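Local coordinates for protein titin heart isoform N2-B (Homo sapiens, PDB 2BK8) that builds a giant elastic filament of the muscle sarcomere, this immunoglobulin-like M1 domain belonging to its M-band portion, at residues Met3-Ile8 and Gly82-Tyr87; Val34-Gly39 and Tyr73-Val78. All blocks are in the same frame, centred on the assembly; numbering follows the deposited sequence.

Interaction 1 (Met3-Ile8 and Gly82-Tyr87); sequences MVSGQI and GEDSSY
S5 and S86 meet hydroxyl to hydroxyl where the two segments press closest. OG of S5 donates to OG of S86 over 2.8 Å, and that second hydroxyl donates in turn to O of G6, also at 2.8 Å, from well above the carbonyl plane. Next to this buried chain of bonds, CD1 of I8 rests 3.9 Å from CB of S86, and the I8 side chain also touches Y21 and C23 of strand 19-26. In the I-set immunoglobulin sandwich, 3-8 is where the chain leaves strand 4-5 of one sheet and heads for 11-13, which runs parallel to 83-92 in the other. No backbone ladder joins the segments directly; side chains bond to each other and to main-chain atoms. D84, its CG anti to the backbone N (chi1 -164°), offers OD2 to N of S5 at 2.9 Å, a fairly straight bond arriving from above the carboxylate plane. An alanine here would probably leave the S5 amide without its mate. Toward solvent the fit is slacker: CG1 of V4 only skirts OD2 of D84, at 3.9 Å, and one water donates to O of M3 and, weakly, to O of E83, while another joins N of I8 to O of Y87.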
loop_
_atom_site.group_PDB
_atom_site.type_symbol
_atom_site.label_atom_id
_atom_site.label_comp_id
_atom_site.label_asym_id
_atom_site.label_seq_id
_atom_site.Cartn_x
_atom_site.Cartn_y
_atom_site.Cartn_z
ATOM N N MET A 3 6.387 -10.615 -12.584
ATOM C CA MET A 3 5.895 -10.709 -11.227
ATOM C C MET A 3 4.382 -10.910 -11.089
ATOM O O MET A 3 3.609 -10.751 -12.045
ATOM C CB MET A 3 6.361 -9.481 -10.401
ATOM C CG MET A 3 7.642 -8.780 -10.882
ATOM S SD MET A 3 7.877 -7.313 -9.870
ATOM C CE MET A 3 8.246 -6.053 -11.029
ATOM N N VAL A 4 4.005 -11.353 -9.902
ATOM C CA VAL A 4 2.631 -11.264 -9.414
ATOM C C VAL A 4 2.678 -10.555 -8.074
ATOM O O VAL A 4 3.483 -10.903 -7.197
ATOM C CB VAL A 4 2.012 -12.652 -9.222
ATOM C CG1 VAL A 4 0.650 -12.595 -8.564
ATOM C CG2 VAL A 4 1.882 -13.359 -10.558
ATOM N N SER A 5 1.838 -9.539 -7.915
ATOM C CA SER A 5 1.672 -8.928 -6.615
ATOM C C SER A 5 0.585 -9.645 -5.805
ATOM O O SER A 5 -0.541 -9.848 -6.290
ATOM C CB SER A 5 1.383 -7.432 -6.782
ATOM O OG SER A 5 0.152 -7.226 -7.458
ATOM N N GLY A 6 0.923 -10.041 -4.567
ATOM C CA GLY A 6 0.000 -10.807 -3.687
ATOM C C GLY A 6 -1.198 -10.036 -3.119
ATOM O O GLY A 6 -1.280 -8.813 -3.261
ATOM N N GLN A 7 -2.139 -10.747 -2.483
ATOM C CA GLN A 7 -3.316 -10.084 -1.889
ATOM C C GLN A 7 -2.909 -9.263 -0.666
ATOM O O GLN A 7 -2.041 -9.668 0.112
ATOM C CB GLN A 7 -4.395 -11.094 -1.454
ATOM C CG GLN A 7 -4.838 -12.072 -2.527
ATOM C CD GLN A 7 -5.521 -13.282 -1.935
ATOM O OE1 GLN A 7 -4.898 -14.080 -1.231
ATOM N NE2 GLN A 7 -6.797 -13.436 -2.225
ATOM N N ILE A 8 -3.585 -8.129 -0.492
ATOM C CA ILE A 8 -3.420 -7.219 0.638
ATOM C C ILE A 8 -4.765 -7.207 1.399
ATOM O O ILE A 8 -5.841 -7.142 0.777
ATOM C CB ILE A 8 -3.072 -5.802 0.163
ATOM C CG1 ILE A 8 -1.779 -5.758 -0.671
ATOM C CG2 ILE A 8 -2.957 -4.812 1.349
ATOM C CD1 ILE A 8 -1.568 -4.385 -1.386
ATOM N N GLY A 82 7.145 -6.322 -17.047
ATOM C CA GLY A 82 5.773 -5.837 -17.009
ATOM C C GLY A 82 5.426 -5.211 -15.674
ATOM O O GLY A 82 6.287 -4.646 -15.001
ATOM N N GLU A 83 4.152 -5.304 -15.303
ATOM C CA GLU A 83 3.663 -4.721 -14.053
ATOM C C GLU A 83 2.453 -5.493 -13.514
ATOM O O GLU A 83 1.873 -6.324 -14.241
ATOM C CB GLU A 83 3.349 -3.236 -14.257
ATOM C CG GLU A 83 2.071 -2.897 -15.011
ATOM C CD GLU A 83 1.790 -1.395 -15.003
ATOM O OE1 GLU A 83 2.567 -0.632 -15.626
ATOM O OE2 GLU A 83 0.796 -0.982 -14.370
ATOM N N ASP A 84 2.141 -5.274 -12.234
ATOM C CA ASP A 84 0.937 -5.786 -11.555
ATOM C C ASP A 84 0.593 -4.835 -10.393
ATOM O O ASP A 84 1.462 -4.089 -9.901
ATOM C CB ASP A 84 1.194 -7.211 -11.021
ATOM C CG ASP A 84 -0.107 -7.991 -10.652
ATOM O OD1 ASP A 84 -1.245 -7.552 -10.936
ATOM O OD2 ASP A 84 0.028 -9.108 -10.110
ATOM N N SER A 85 -0.666 -4.857 -9.956
ATOM C CA SER A 85 -1.091 -4.050 -8.784
ATOM C C SER A 85 -2.047 -4.864 -7.904
ATOM O O SER A 85 -2.782 -5.747 -8.417
ATOM C CB SER A 85 -1.841 -2.792 -9.256
ATOM O OG SER A 85 -1.026 -1.900 -10.007
ATOM N N SER A 86 -2.103 -4.488 -6.615
ATOM C CA SER A 86 -2.994 -5.107 -5.634
ATOM C C SER A 86 -3.622 -3.960 -4.829
ATOM O O SER A 86 -3.009 -2.903 -4.734
ATOM C CB SER A 86 -2.198 -6.113 -4.775
ATOM O OG SER A 86 -1.854 -7.275 -5.556
ATOM N N TYR A 87 -4.847 -4.171 -4.328
ATOM C CA TYR A 87 -5.671 -3.096 -3.731
ATOM C C TYR A 87 -6.240 -3.510 -2.364
ATOM O O TYR A 87 -6.470 -4.696 -2.132
ATOM C CB TYR A 87 -6.824 -2.761 -4.695
ATOM C CG TYR A 87 -6.393 -2.223 -6.046
ATOM C CD1 TYR A 87 -6.286 -0.862 -6.276
ATOM C CD2 TYR A 87 -6.115 -3.090 -7.111
ATOM C CE1 TYR A 87 -5.896 -0.360 -7.524
ATOM C CE2 TYR A 87 -5.727 -2.594 -8.376
ATOM C CZ TYR A 87 -5.619 -1.220 -8.562
ATOM O OH TYR A 87 -5.250 -0.676 -9.775
HETATM O O HOH W 1 3.704 -8.887 -14.128
HETATM O O HOH W 2 -2.359 -8.603 -8.295
HETATM O O HOH W 3 -5.378 -7.385 -2.822
#

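Interaction 2 (Val34-Gly39 and Tyr73-Val78); sequences VTWYFG and YRCKVV
The rings of F38 and Y73 lie nearly parallel, their planes 15° apart, but slid so far that they barely overlap. The Y73 hydroxyl sits over the centre of one F38 face, while CD1 of F38 comes down near the rim of one Y73 face, 3.2 Å from CZ. This is the pairing of the C and F strands of the immunoglobulin fold, with the core tryptophan, W36, facing the F-strand cysteine, C75, and Y73 forming the tyrosine corner through its OH bond to O of D69. W36 presents a face to C75: CB of C75 makes a CH-pi contact 3.7 Å from the centroid of the six-membered ring, almost on the ring normal. The ring of Y37, by contrast, is met at its edge, where CE2 lies 4.0 Å from CB of K76.

With its SG anti to the backbone N (chi1 180°), C75 also sets the sulfur over the indole face, 4.1 Å from the same six-membered-ring centroid. There SG additionally touches CG1 of V34, which with V77 extends this apolar face. T35, Y37, R74 and K76 line the other face of the sheet.

The backbones run antiparallel, and T35 with K76 and Y37 with R74 are the hydrogen-bonded pairs, each joined by two bonds. In the first pair, N of K76 reaches O of T35 at 2.8 Å. A water hydrogen-bonded to OG1 of T35 at 2.8 Å also donates to O of K76.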
loop_
_atom_site.group_PDB
_atom_site.type_symbol
_atom_site.label_atom_id
_atom_site.label_comp_id
_atom_site.label_asym_id
_atom_site.label_seq_id
_atom_site.Cartn_x
_atom_site.Cartn_y
_atom_site.Cartn_z
ATOM N N VAL A 34 8.609 -0.410 -6.506
ATOM C CA VAL A 34 7.253 -0.406 -5.921
ATOM C C VAL A 34 6.820 1.012 -5.626
ATOM O O VAL A 34 7.624 1.800 -5.114
ATOM C CB VAL A 34 7.227 -1.181 -4.578
ATOM C CG1 VAL A 34 5.838 -1.069 -3.881
ATOM C CG2 VAL A 34 7.627 -2.619 -4.797
ATOM N N THR A 35 5.586 1.352 -6.010
ATOM C CA THR A 35 5.014 2.675 -5.686
ATOM C C THR A 35 3.605 2.464 -5.115
ATOM O O THR A 35 2.789 1.723 -5.687
ATOM C CB THR A 35 4.929 3.596 -6.953
ATOM O OG1 THR A 35 6.214 3.682 -7.599
ATOM C CG2 THR A 35 4.469 5.015 -6.592
ATOM N N TRP A 36 3.305 3.136 -4.001
ATOM C CA TRP A 36 1.945 3.087 -3.419
ATOM C C TRP A 36 1.122 4.339 -3.780
ATOM O O TRP A 36 1.687 5.420 -3.999
ATOM C CB TRP A 36 2.016 2.958 -1.895
ATOM C CG TRP A 36 2.574 1.661 -1.375
ATOM C CD1 TRP A 36 3.890 1.311 -1.287
ATOM C CD2 TRP A 36 1.819 0.539 -0.879
ATOM N NE1 TRP A 36 4.002 0.044 -0.746
ATOM C CE2 TRP A 36 2.750 -0.444 -0.478
ATOM C CE3 TRP A 36 0.441 0.290 -0.699
ATOM C CZ2 TRP A 36 2.360 -1.673 0.119
ATOM C CZ3 TRP A 36 0.038 -0.934 -0.127
ATOM C CH2 TRP A 36 1.016 -1.922 0.264
ATOM N N TYR A 37 -0.205 4.179 -3.836
ATOM C CA TYR A 37 -1.147 5.293 -4.079
ATOM C C TYR A 37 -2.306 5.251 -3.076
ATOM O O TYR A 37 -2.748 4.185 -2.670
ATOM C CB TYR A 37 -1.719 5.269 -5.506
ATOM C CG TYR A 37 -0.693 5.349 -6.629
ATOM C CD1 TYR A 37 -0.486 6.532 -7.357
ATOM C CD2 TYR A 37 0.048 4.215 -6.995
ATOM C CE1 TYR A 37 0.452 6.584 -8.395
ATOM C CE2 TYR A 37 0.974 4.275 -7.980
ATOM C CZ TYR A 37 1.190 5.447 -8.683
ATOM O OH TYR A 37 2.138 5.436 -9.712
ATOM N N PHE A 38 -2.774 6.429 -2.667
ATOM C CA PHE A 38 -4.053 6.565 -1.965
ATOM C C PHE A 38 -5.020 7.263 -2.905
ATOM O O PHE A 38 -4.826 8.436 -3.240
ATOM C CB PHE A 38 -3.884 7.380 -0.672
ATOM C CG PHE A 38 -5.196 7.687 0.061
ATOM C CD1 PHE A 38 -6.197 6.718 0.198
ATOM C CD2 PHE A 38 -5.398 8.945 0.639
ATOM C CE1 PHE A 38 -7.393 6.985 0.862
ATOM C CE2 PHE A 38 -6.588 9.218 1.348
ATOM C CZ PHE A 38 -7.589 8.248 1.442
ATOM N N GLY A 39 -6.072 6.562 -3.323
ATOM C CA GLY A 39 -6.933 7.091 -4.384
ATOM C C GLY A 39 -6.080 7.542 -5.566
ATOM O O GLY A 39 -5.292 6.737 -6.090
ATOM N N TYR A 73 -6.358 1.892 -1.262
ATOM C CA TYR A 73 -4.880 1.962 -1.345
ATOM C C TYR A 73 -4.402 0.942 -2.393
ATOM O O TYR A 73 -4.931 -0.174 -2.439
ATOM C CB TYR A 73 -4.245 1.700 0.046
ATOM C CG TYR A 73 -4.492 2.850 1.007
ATOM C CD1 TYR A 73 -3.493 3.773 1.280
ATOM C CD2 TYR A 73 -5.758 3.043 1.575
ATOM C CE1 TYR A 73 -3.743 4.889 2.119
ATOM C CE2 TYR A 73 -6.015 4.142 2.424
ATOM C CZ TYR A 73 -5.010 5.051 2.682
ATOM O OH TYR A 73 -5.299 6.122 3.536
ATOM N N ARG A 74 -3.463 1.340 -3.260
ATOM C CA ARG A 74 -2.928 0.482 -4.345
ATOM C C ARG A 74 -1.428 0.312 -4.159
ATOM O O ARG A 74 -0.721 1.278 -3.890
ATOM C CB ARG A 74 -3.186 1.114 -5.722
ATOM C CG ARG A 74 -2.529 0.435 -6.956
ATOM C CD ARG A 74 -2.838 1.267 -8.223
ATOM N NE ARG A 74 -2.388 0.665 -9.476
ATOM C CZ ARG A 74 -2.746 1.095 -10.688
ATOM N NH1 ARG A 74 -3.578 2.125 -10.826
ATOM N NH2 ARG A 74 -2.302 0.486 -11.774
ATOM N N CYS A 75 -0.949 -0.924 -4.289
ATOM C CA CYS A 75 0.501 -1.204 -4.384
ATOM C C CYS A 75 0.781 -1.544 -5.839
ATOM O O CYS A 75 0.280 -2.566 -6.362
ATOM C CB CYS A 75 0.886 -2.399 -3.502
ATOM S SG CYS A 75 2.659 -2.845 -3.552
ATOM N N LYS A 76 1.534 -0.669 -6.508
ATOM C CA LYS A 76 1.921 -0.878 -7.921
ATOM C C LYS A 76 3.367 -1.373 -8.081
ATOM O O LYS A 76 4.328 -0.732 -7.642
ATOM C CB LYS A 76 1.671 0.399 -8.784
ATOM C CG LYS A 76 1.993 0.201 -10.275
ATOM C CD LYS A 76 1.740 1.498 -11.048
ATOM C CE LYS A 76 2.196 1.379 -12.489
ATOM N NZ LYS A 76 1.381 2.218 -13.431
ATOM N N VAL A 77 3.521 -2.508 -8.766
ATOM C CA VAL A 77 4.831 -3.146 -8.929
ATOM C C VAL A 77 5.243 -3.188 -10.391
ATOM O O VAL A 77 4.468 -3.606 -11.239
ATOM C CB VAL A 77 4.865 -4.551 -8.274
ATOM C CG1 VAL A 77 6.255 -4.905 -7.989
ATOM C CG2 VAL A 77 4.123 -4.495 -6.896
ATOM N N VAL A 78 6.445 -2.696 -10.684
ATOM C CA VAL A 78 6.932 -2.586 -12.069
ATOM C C VAL A 78 8.348 -3.120 -12.162
ATOM O O VAL A 78 9.195 -2.784 -11.330
ATOM C CB VAL A 78 6.921 -1.105 -12.575
ATOM C CG1 VAL A 78 7.447 -0.991 -13.994
ATOM C CG2 VAL A 78 5.531 -0.524 -12.498
HETATM O O HOH W 4 6.187 1.436 -9.235
#

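Interaction 2 is the more central of the two, a regular antiparallel ladder whose inward side chains carry aromatic and sulfur contacts into the sandwich. Interaction 1 lies farther out, where the edge strand 4-5 of one sheet meets 83-92 of the other, and polar side chains and waters do the joining. Both involve the same sheet, since 83-92 is the neighbour of 71-78: O of D84 probably accepts a hydrogen bond from N of V77, and O of S86 one from N of C75. I8 belongs to the same interior, its side chain touching both W36 and C75. On the outward side, OG of S85 bonds to NE of R74, while the charged ends of E83 and K76 pair only weakly, at long range.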